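Long-range contacts in copper-transporting ATPase PAA1, chloroplastic (PDB 5LBD), which transports monovalent copper across the chloroplast envelope at the expense of ATP, the chain here being its nucleotide-binding N-domain: residues A[7-12]-A[24-30]; A[32-37]-A[75-79]; A[70-76]-A[91-95]. The protein carries 2 engineered substitutions. One frame throughout, in Å; residues are numbered along the deposited sequence. Where two conformers were deposited one is given.

Contact 1: A[7-12]-A[24-30]; sequences VTEVII and WSEVEVL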
# COMPACT_ATOMS: atom_id res chain seq x y z
N VAL A 7 -4.03 -7.57 8.39
CA VAL A 7 -2.96 -7.93 7.46
C VAL A 7 -2.49 -9.32 7.82
O VAL A 7 -2.20 -9.62 8.98
CB VAL A 7 -1.82 -6.91 7.54
CG1 VAL A 7 -0.61 -7.42 6.79
CG2 VAL A 7 -2.28 -5.57 6.98
N THR A 8 -2.42 -10.21 6.82
CA THR A 8 -1.88 -11.53 7.08
C THR A 8 -0.58 -11.80 6.36
O THR A 8 0.32 -12.44 6.93
CB THR A 8 -2.91 -12.61 6.72
OG1 THR A 8 -3.25 -12.52 5.34
CG2 THR A 8 -4.15 -12.45 7.56
N GLU A 9 -0.43 -11.30 5.15
CA GLU A 9 0.73 -11.62 4.34
C GLU A 9 1.09 -10.43 3.48
O GLU A 9 0.22 -9.80 2.87
CB GLU A 9 0.48 -12.84 3.46
CG GLU A 9 1.73 -13.34 2.77
CD GLU A 9 1.47 -14.60 1.95
OE1 GLU A 9 0.29 -14.97 1.80
OE2 GLU A 9 2.45 -15.25 1.50
N VAL A 10 2.38 -10.14 3.42
CA VAL A 10 2.93 -9.17 2.50
C VAL A 10 3.85 -9.93 1.55
O VAL A 10 4.78 -10.60 2.01
CB VAL A 10 3.70 -8.05 3.22
CG1 VAL A 10 4.20 -7.03 2.25
CG2 VAL A 10 2.80 -7.37 4.26
N ILE A 11 3.57 -9.84 0.24
CA ILE A 11 4.31 -10.59 -0.77
C ILE A 11 5.11 -9.61 -1.63
O ILE A 11 4.54 -8.64 -2.15
CB ILE A 11 3.35 -11.42 -1.63
CG1 ILE A 11 2.49 -12.33 -0.74
CG2 ILE A 11 4.14 -12.27 -2.63
CD1 ILE A 11 1.44 -13.09 -1.47
N ILE A 12 6.39 -9.90 -1.83
CA ILE A 12 7.35 -8.99 -2.46
C ILE A 12 7.92 -9.66 -3.70
O ILE A 12 8.42 -10.79 -3.61
CB ILE A 12 8.51 -8.62 -1.51
CG1 ILE A 12 8.00 -8.12 -0.16
CG2 ILE A 12 9.40 -7.58 -2.19
CD1 ILE A 12 7.21 -6.89 -0.24
N TRP A 24 11.94 -3.19 -2.00
CA TRP A 24 11.42 -2.82 -0.70
C TRP A 24 11.11 -4.09 0.08
O TRP A 24 10.57 -5.06 -0.47
CB TRP A 24 10.15 -1.98 -0.85
CG TRP A 24 10.38 -0.85 -1.75
CD1 TRP A 24 10.14 -0.81 -3.11
CD2 TRP A 24 10.94 0.41 -1.41
NE1 TRP A 24 10.53 0.40 -3.61
CE2 TRP A 24 11.01 1.18 -2.59
CE3 TRP A 24 11.37 0.99 -0.21
CZ2 TRP A 24 11.49 2.47 -2.61
CZ3 TRP A 24 11.85 2.29 -0.25
CH2 TRP A 24 11.91 3.01 -1.44
N SER A 25 11.40 -4.06 1.37
CA SER A 25 11.11 -5.21 2.21
C SER A 25 9.64 -5.24 2.59
O SER A 25 8.89 -4.27 2.37
CB SER A 25 11.97 -5.17 3.47
OG SER A 25 11.47 -4.11 4.28
N GLU A 26 9.23 -6.34 3.24
CA GLU A 26 7.87 -6.44 3.73
C GLU A 26 7.55 -5.30 4.69
O GLU A 26 6.48 -4.68 4.59
CB GLU A 26 7.64 -7.79 4.39
CG GLU A 26 7.74 -8.97 3.42
CD GLU A 26 7.41 -10.32 4.03
OE1 GLU A 26 6.79 -10.35 5.10
OE2 GLU A 26 7.74 -11.36 3.38
N VAL A 27 8.45 -4.99 5.62
CA VAL A 27 8.11 -3.94 6.57
C VAL A 27 8.17 -2.56 5.92
O VAL A 27 7.40 -1.67 6.28
CB VAL A 27 9.00 -3.99 7.82
CG1 VAL A 27 8.87 -5.33 8.51
CG2 VAL A 27 10.45 -3.70 7.47
N GLU A 28 9.07 -2.36 4.96
CA GLU A 28 9.10 -1.07 4.29
C GLU A 28 7.84 -0.83 3.48
O GLU A 28 7.33 0.29 3.44
CB GLU A 28 10.32 -0.98 3.38
CG GLU A 28 11.65 -0.94 4.13
CD GLU A 28 12.85 -1.03 3.23
OE1 GLU A 28 13.88 -0.41 3.54
OE2 GLU A 28 12.78 -1.77 2.22
N VAL A 29 7.33 -1.89 2.83
CA VAL A 29 6.09 -1.77 2.07
C VAL A 29 4.94 -1.40 2.99
O VAL A 29 4.13 -0.52 2.67
CB VAL A 29 5.79 -3.09 1.32
CG1 VAL A 29 4.33 -3.17 0.92
CG2 VAL A 29 6.72 -3.18 0.14
N LEU A 30 4.88 -2.03 4.17
CA LEU A 30 3.84 -1.69 5.13
C LEU A 30 3.95 -0.24 5.58
O LEU A 30 2.93 0.46 5.73
CB LEU A 30 3.89 -2.61 6.35
CG LEU A 30 3.32 -3.99 6.11
CD1 LEU A 30 3.60 -4.83 7.31
CD2 LEU A 30 1.84 -3.94 5.85
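A helix crossing the face of an antiparallel sheet at its edge defines this contact: the first turn of helix 26-37 lies over edge strand 7-11, the short axes 8.7 Å apart at 102°. Val10 is the central residue, its side chain directed at the helix. Its CG2 lies 3.9 Å from Leu30 CG and its CG1 4.1 Å from Val29 CG1, while Val7 CG1 reaches Leu30 CD2 at 4.4 Å. Just past the strand, Ile12 fills the space beside the helix start, with CG2 3.3 Å from Trp24 O, CG1 3.7 Å from Glu26 CG and CD1 3.8 Å from Val29 CG2. No hydrogen bond joins the two segments; Val10 O and Glu26 OE2, 3.3 Å apart, are both acceptors. In this sheet of the N-domain, the alternation of the strand sends Glu9 and Ile11 away from the helix, and Ile11 instead meets helix 101-107, which covers the other face. A classic beta bulge, with Thr8 and Glu9 both opposite Arg129 of strand 123-130, interrupts the regular pairing; Glu9 also forms a salt bridge with Arg129. The helix begins with a capping box: Glu28 N donates to Ser25 OG (3.0 Å), and Ser25 N donates to Glu28 OE2 (2.8 Å), so the cap satisfies backbone NH groups on the side of the helix turned from the strand.

Contact 2: A[32-37]-A[75-79]; sequences LAAAVE and AVAIV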
# COMPACT_ATOMS: atom_id res chain seq x y z
N LEU A 32 5.35 2.31 3.97
CA LEU A 32 5.00 3.24 2.90
C LEU A 32 3.50 3.28 2.70
O LEU A 32 2.90 4.35 2.54
CB LEU A 32 5.68 2.80 1.60
CG LEU A 32 7.18 2.98 1.50
CD1 LEU A 32 7.71 2.18 0.34
CD2 LEU A 32 7.55 4.43 1.35
N ALA A 33 2.87 2.11 2.68
CA ALA A 33 1.41 2.09 2.49
C ALA A 33 0.69 2.77 3.66
O ALA A 33 -0.26 3.52 3.47
CB ALA A 33 0.93 0.66 2.34
N ALA A 34 1.18 2.56 4.88
CA ALA A 34 0.56 3.21 6.02
C ALA A 34 0.67 4.72 5.94
O ALA A 34 -0.20 5.42 6.45
CB ALA A 34 1.18 2.71 7.31
N ALA A 35 1.75 5.25 5.36
CA ALA A 35 1.86 6.69 5.22
C ALA A 35 0.77 7.25 4.31
O ALA A 35 0.22 8.31 4.56
CB ALA A 35 3.23 7.05 4.66
N VAL A 36 0.46 6.51 3.25
CA VAL A 36 -0.65 6.89 2.38
C VAL A 36 -1.97 6.81 3.14
O VAL A 36 -2.83 7.69 3.01
CB VAL A 36 -0.67 5.98 1.14
CG1 VAL A 36 -1.89 6.29 0.23
CG2 VAL A 36 0.62 6.13 0.36
N GLU A 37 -2.16 5.72 3.88
CA GLU A 37 -3.42 5.39 4.54
C GLU A 37 -3.59 6.04 5.91
O GLU A 37 -4.63 5.81 6.53
CB GLU A 37 -3.55 3.87 4.69
CG GLU A 37 -3.57 3.12 3.38
CD GLU A 37 -4.81 3.38 2.56
OE1 GLU A 37 -5.88 3.67 3.14
OE2 GLU A 37 -4.70 3.34 1.33
N ALA A 75 -5.84 4.75 -3.41
CA ALA A 75 -5.30 6.00 -2.94
C ALA A 75 -3.85 6.14 -3.38
O ALA A 75 -3.20 5.16 -3.75
CB ALA A 75 -5.39 6.13 -1.41
N VAL A 76 -3.36 7.37 -3.33
CA VAL A 76 -1.99 7.70 -3.69
C VAL A 76 -1.54 8.90 -2.87
O VAL A 76 -2.35 9.77 -2.52
CB VAL A 76 -1.88 7.96 -5.22
CG1 VAL A 76 -2.82 9.05 -5.64
CG2 VAL A 76 -0.43 8.28 -5.64
N ALA A 77 -0.25 8.95 -2.55
CA ALA A 77 0.34 10.14 -1.94
C ALA A 77 1.81 10.10 -2.30
O ALA A 77 2.33 9.09 -2.77
CB ALA A 77 0.10 10.18 -0.42
N ILE A 78 2.49 11.21 -2.07
CA ILE A 78 3.93 11.24 -2.18
C ILE A 78 4.48 10.97 -0.80
O ILE A 78 4.19 11.69 0.16
CB ILE A 78 4.43 12.58 -2.71
CG1 ILE A 78 3.78 12.88 -4.06
CG2 ILE A 78 5.96 12.61 -2.82
CD1 ILE A 78 4.10 11.91 -5.13
N VAL A 79 5.33 9.95 -0.70
CA VAL A 79 5.96 9.60 0.57
C VAL A 79 7.46 9.59 0.33
O VAL A 79 7.94 8.84 -0.53
CB VAL A 79 5.47 8.24 1.07
CG1 VAL A 79 6.10 7.90 2.42
CG2 VAL A 79 3.99 8.23 1.17
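Ala75 begins the strand's approach, its CB 3.9 Å from Val36 CG1 and 4.0 Å from Glu37 OE2, so the carboxylate of Glu37 comes down beside a methyl group without a polar partner in strand 75-79. Val76 turns its side chain to the other face of the sheet, leaving its N 4.0 Å from Val36 CG1. Ala77 faces the helix again: here the backbones come nearest, at 5.5 Å between Ala77 CA and Val36 CA, and a small residue leaves room for Val36, whose CG2 is 4.2 Å from Ala77 CB. Ile78 points away. Val79 closes the series, with CG1 3.7 Å from Ala35 CB and 3.9 Å from Leu32 CD2, and CG2 4.1 Å from Val36 CG2. No hydrogen bond crosses this buried, apolar interface; Val36 and Glu37 also touch neighbouring strand 82-87. The segment axes cross at 111°, 7.9 Å apart. Such a helix laid across an antiparallel sheet, meeting every second strand residue, belongs to the core of the P1B-type ATPase N-domain. Glu37 itself, by its place in the sequence, probably corresponds to the glutamate that recognises adenine in related copper ATPases.

Contact 3: A[70-76]-A[91-95]; sequences EPGSGAV and WVKRH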
# COMPACT_ATOMS: atom_id res chain seq x y z
N GLU A 70 -9.64 7.60 -5.08
CA GLU A 70 -10.87 7.35 -5.83
C GLU A 70 -11.54 6.17 -5.14
O GLU A 70 -10.99 5.06 -5.19
CB GLU A 70 -10.56 7.04 -7.29
CG GLU A 70 -10.00 8.25 -8.03
CD GLU A 70 -9.64 7.99 -9.49
OE1 GLU A 70 -10.13 6.99 -10.08
OE2 GLU A 70 -8.87 8.80 -10.06
N PRO A 71 -12.63 6.37 -4.40
CA PRO A 71 -13.19 5.30 -3.58
C PRO A 71 -13.47 4.04 -4.38
O PRO A 71 -14.00 4.09 -5.48
CB PRO A 71 -14.47 5.92 -3.02
CG PRO A 71 -14.78 7.05 -3.92
CD PRO A 71 -13.47 7.58 -4.35
N GLY A 72 -13.04 2.90 -3.85
CA GLY A 72 -13.24 1.64 -4.53
C GLY A 72 -12.14 1.26 -5.48
O GLY A 72 -12.10 0.11 -5.94
N SER A 73 -11.25 2.19 -5.82
CA SER A 73 -10.12 1.92 -6.68
C SER A 73 -8.79 2.04 -5.95
O SER A 73 -8.01 1.10 -5.96
CB SER A 73 -10.12 2.89 -7.86
OG SER A 73 -11.28 2.70 -8.66
N GLY A 74 -8.52 3.15 -5.27
CA GLY A 74 -7.31 3.21 -4.47
C GLY A 74 -7.01 4.62 -4.02
O GLY A 74 -7.80 5.55 -4.21
N ALA A 75 -5.84 4.75 -3.41
CA ALA A 75 -5.30 6.00 -2.94
C ALA A 75 -3.85 6.14 -3.38
O ALA A 75 -3.20 5.16 -3.75
CB ALA A 75 -5.39 6.13 -1.41
N VAL A 76 -3.36 7.37 -3.33
CA VAL A 76 -1.99 7.70 -3.69
C VAL A 76 -1.54 8.90 -2.87
O VAL A 76 -2.35 9.77 -2.52
CB VAL A 76 -1.88 7.96 -5.22
CG1 VAL A 76 -2.82 9.05 -5.64
CG2 VAL A 76 -0.43 8.28 -5.64
N TRP A 91 -5.65 0.04 -10.39
CA TRP A 91 -5.26 1.35 -9.89
C TRP A 91 -3.76 1.54 -9.92
O TRP A 91 -3.25 2.56 -10.39
CB TRP A 91 -5.79 1.52 -8.46
CG TRP A 91 -5.35 2.68 -7.69
CD1 TRP A 91 -4.41 2.70 -6.71
CD2 TRP A 91 -5.88 4.00 -7.79
NE1 TRP A 91 -4.31 3.97 -6.20
CE2 TRP A 91 -5.21 4.79 -6.84
CE3 TRP A 91 -6.85 4.60 -8.59
CZ2 TRP A 91 -5.49 6.14 -6.66
CZ3 TRP A 91 -7.13 5.95 -8.41
CH2 TRP A 91 -6.44 6.71 -7.47
N VAL A 92 -3.01 0.55 -9.45
CA VAL A 92 -1.58 0.73 -9.39
C VAL A 92 -0.96 0.69 -10.78
O VAL A 92 0.02 1.38 -11.05
CB VAL A 92 -0.96 -0.31 -8.44
CG1 VAL A 92 -1.61 -0.20 -7.05
CG2 VAL A 92 -1.05 -1.72 -9.01
N LYS A 93 -1.51 -0.12 -11.69
CA LYS A 93 -1.06 -0.10 -13.08
C LYS A 93 -1.38 1.22 -13.76
O LYS A 93 -0.62 1.70 -14.61
CB LYS A 93 -1.71 -1.23 -13.86
CG LYS A 93 -1.27 -2.64 -13.55
CD LYS A 93 -2.12 -3.59 -14.42
CE LYS A 93 -1.61 -5.01 -14.46
NZ LYS A 93 -2.42 -5.81 -15.45
N ARG A 94 -2.55 1.79 -13.46
CA ARG A 94 -2.93 3.04 -14.10
C ARG A 94 -1.96 4.14 -13.72
O ARG A 94 -1.67 5.03 -14.51
CB ARG A 94 -4.35 3.44 -13.72
CG ARG A 94 -5.01 4.38 -14.66
CD ARG A 94 -6.28 4.87 -13.97
NE ARG A 94 -6.04 5.99 -13.08
CZ ARG A 94 -6.95 6.51 -12.26
NH1 ARG A 94 -8.16 5.96 -12.14
NH2 ARG A 94 -6.66 7.58 -11.55
N HIS A 95 -1.46 4.07 -12.50
CA HIS A 95 -0.47 5.00 -12.00
C HIS A 95 0.97 4.64 -12.40
O HIS A 95 1.91 5.27 -11.89
CB HIS A 95 -0.60 5.08 -10.48
CG HIS A 95 -1.80 5.85 -10.03
ND1 HIS A 95 -3.08 5.33 -10.05
CD2 HIS A 95 -1.91 7.12 -9.61
CE1 HIS A 95 -3.93 6.27 -9.67
NE2 HIS A 95 -3.25 7.36 -9.39
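Trp91 lays its indole over the backbone of Gly74, whose CA sits 3.5 Å from the centroid of the five-membered ring and only 7° off its normal, a CH-pi contact. Both the indole and the backbone conformation leave no room for a CB on Gly74: it would come within 2.2 Å of Trp91 CD1 and jam against the carbonyl O of Ser73. At the ring edge, Trp91 NE1 donates a 2.9 Å hydrogen bond to Ala75 O, and Glu70 CD approaches Trp91 CZ3 at 3.4 Å. Beyond it, Glu70 and Arg94 form a two-pronged salt bridge, Arg94 NH1 to Glu70 OE1 at 3.0 Å and Arg94 NH2 to Glu70 OE2 at 2.9 Å, nearly linear and in the guanidinium plane. Val76 CG1 packs on Trp91 CZ2 at 4.1 Å and also lies 4.1 Å from His95 NE2; the imidazole is held by His95 ND1 donating to Trp91 O (2.8 Å). Ser73 and Gly74 both oppose Glu70 in a classic beta bulge. Gly72-Ser73-Gly74 fits the GxG signature of P1B-type ATPases, which lines the nucleotide pocket in relatives. Helix 89-94 thus covers one face of strand 74-79, with Trp91 and, just past the helix, His95 touching Thr85 of strand 82-87, while Ala75 turns its methyl group to helix 26-37 on the opposite face.

In the fold
Contacts 1 and 2 use successive parts of helix 26-37, which spans the same sheet from edge strand 7-11 to strand 74-79; their centres are 14 Å apart, and they touch where Trp24 CE3 lies 3.9 Å from Leu32 CD1. Contact 3 shares Ala75 and Val76 with contact 2, the two centres 11 Å apart, but works the other face of strand 74-79. Contacts 1 and 3 do not touch, with nearest atoms about 10 Å and centres 19 Å apart. No nucleotide is part of these contacts; by analogy with related copper ATPases, Glu37 in contact 2 and the Gly72-Ser73-Gly74 turn in contact 3 probably border the ATP pocket, whereas contact 1 is structural packing.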